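Local coordinates for putative phosphoglycolate phosphatase (Lactobacillus delbrueckii, PDB 2HI0), which probably hydrolyses the phosphate ester of 2-phosphoglycolate, releasing glycolate and phosphate, at residues R92-E95 / V96-Y100. Sequence-based numbering, arbitrary orientation.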
loop_
_atom_site.group_PDB
_atom_site.type_symbol
_atom_site.label_atom_id
_atom_site.label_comp_id
_atom_site.label_asym_id
_atom_site.label_seq_id
_atom_site.Cartn_x
_atom_site.Cartn_y
_atom_site.Cartn_z
ATOM N N ARG A 92 18.319 3.739 11.514
ATOM C CA ARG A 92 18.353 4.774 12.585
ATOM C C ARG A 92 17.134 5.683 12.431
ATOM O O ARG A 92 16.469 6.047 13.416
ATOM C CB ARG A 92 19.635 5.582 12.544
ATOM C CG ARG A 92 19.821 6.465 13.730
ATOM C CD ARG A 92 21.240 7.034 13.761
ATOM N NE ARG A 92 21.395 8.160 12.831
ATOM C CZ ARG A 92 21.105 9.435 13.107
ATOM N NH1 ARG A 92 20.627 9.801 14.275
ATOM N NH2 ARG A 92 21.305 10.361 12.190
ATOM N N VAL A 93 16.800 6.036 11.189
ATOM C CA VAL A 93 15.595 6.843 10.929
ATOM C C VAL A 93 14.322 6.032 11.282
ATOM O O VAL A 93 13.398 6.536 11.901
ATOM C CB VAL A 93 15.561 7.354 9.457
ATOM C CG1 VAL A 93 14.247 8.026 9.153
ATOM C CG2 VAL A 93 16.705 8.315 9.191
ATOM N N LEU A 94 14.298 4.754 10.882
ATOM C CA LEU A 94 13.111 3.903 11.145
ATOM C C LEU A 94 12.840 3.735 12.626
ATOM O O LEU A 94 11.688 3.548 13.068
ATOM C CB LEU A 94 13.274 2.547 10.479
ATOM C CG LEU A 94 13.059 2.522 8.963
ATOM C CD1 LEU A 94 13.371 1.139 8.412
ATOM C CD2 LEU A 94 11.621 2.868 8.655
ATOM N N GLU A 95 13.901 3.784 13.438
ATOM C CA GLU A 95 13.754 3.652 14.882
ATOM C C GLU A 95 12.812 4.739 15.458
ATOM O O GLU A 95 12.080 4.495 16.430
ATOM C CB GLU A 95 15.133 3.764 15.526
ATOM C CG GLU A 95 15.111 3.583 17.032
ATOM C CD GLU A 95 16.496 3.635 17.675
ATOM O OE1 GLU A 95 17.447 4.169 17.059
ATOM O OE2 GLU A 95 16.615 3.160 18.823
ATOM N N VAL A 96 12.852 5.920 14.861
ATOM C CA VAL A 96 11.953 7.019 15.197
ATOM C C VAL A 96 10.653 6.922 14.417
ATOM O O VAL A 96 9.582 7.022 14.980
ATOM C CB VAL A 96 12.623 8.400 14.919
ATOM C CG1 VAL A 96 11.665 9.575 15.269
ATOM C CG2 VAL A 96 14.001 8.465 15.665
ATOM N N PHE A 97 10.752 6.716 13.108
ATOM C CA PHE A 97 9.557 6.729 12.252
ATOM C C PHE A 97 8.475 5.676 12.601
ATOM O O PHE A 97 7.257 5.990 12.623
ATOM C CB PHE A 97 9.954 6.514 10.805
ATOM C CG PHE A 97 8.776 6.473 9.860
ATOM C CD1 PHE A 97 8.163 7.649 9.419
ATOM C CD2 PHE A 97 8.293 5.272 9.417
ATOM C CE1 PHE A 97 7.063 7.588 8.576
ATOM C CE2 PHE A 97 7.181 5.223 8.597
ATOM C CZ PHE A 97 6.575 6.379 8.161
ATOM N N LYS A 98 8.897 4.425 12.811
ATOM C CA LYS A 98 7.900 3.359 12.987
ATOM C C LYS A 98 6.967 3.605 14.185
ATOM O O LYS A 98 5.754 3.640 14.053
ATOM C CB LYS A 98 8.587 1.995 13.043
ATOM C CG LYS A 98 9.156 1.613 11.685
ATOM C CD LYS A 98 9.585 0.141 11.585
ATOM C CE LYS A 98 8.504 -0.830 12.089
ATOM N NZ LYS A 98 8.728 -2.228 11.602
ATOM N N PRO A 99 7.521 3.826 15.363
ATOM C CA PRO A 99 6.640 4.097 16.504
ATOM C C PRO A 99 5.898 5.429 16.402
ATOM O O PRO A 99 4.696 5.519 16.749
ATOM C CB PRO A 99 7.585 4.109 17.701
ATOM C CG PRO A 99 8.930 4.307 17.125
ATOM C CD PRO A 99 8.946 3.762 15.750
ATOM N N TYR A 100 6.576 6.436 15.851
ATOM C CA TYR A 100 5.895 7.731 15.706
ATOM C C TYR A 100 4.682 7.609 14.805
ATOM O O TYR A 100 3.576 8.025 15.153
ATOM C CB TYR A 100 6.832 8.788 15.190
ATOM C CG TYR A 100 6.164 10.140 15.194
ATOM C CD1 TYR A 100 6.222 10.942 16.338
ATOM C CD2 TYR A 100 5.437 10.604 14.079
ATOM C CE1 TYR A 100 5.601 12.204 16.350
ATOM C CE2 TYR A 100 4.821 11.839 14.084
ATOM C CZ TYR A 100 4.898 12.634 15.222
ATOM O OH TYR A 100 4.272 13.883 15.212
#
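F97 N donates to V93 O at 2.9 Å, a nearly straight i to i+4 bond (171° at the hydrogen) that lies in the carbonyl plane. One residue on, K98 N reaches L94 O at 2.9 Å and is just as straight, although the donor is tilted 24° from that carbonyl's plane. V93 O also takes a weak second bond from V96 N, 3.1 Å away. The next bond of the series is missing because P99 has no N-H to offer: its ring sits against the carbonyl that would have accepted it, with CG 3.2 Å from E95 O, and the helix kinks here. Regular bonding resumes at once, Y100 N binding V96 O. Proline suits this exposed face, where its ring lies beside the backbone without entering the core.

L94 and F97, both buried, carry the apolar contact between these turns, and K98 borders it. L94 CD2 touches F97 CD2 at 4.2 Å, meeting the ring obliquely, and the same methyl meets CG of K98 at 4.1 Å. With CG beside its own backbone N (chi1 -70°), K98 lays CB and CG along L94 O, and the chain then bends at chi3. Lysine suits a partly exposed place like this because its aliphatic stem can touch the leucine methyl while the rest of the chain leads away from the turn before. Branched and aromatic residues fill the inward face: V93 and L94 rest on V56 of helix 52-63, while F97 packs on A25 and A29 of helix 19-32, whose small side chains admit the ring. R92, exposed, makes a salt bridge to E89 through NH2, which also hydrogen-bonds T33 O. These are successive turns of one amphipathic helix, 87-103, interrupted by an internal proline, in the helical cap set beside the Rossmann-like core of this haloacid dehalogenase-type protein.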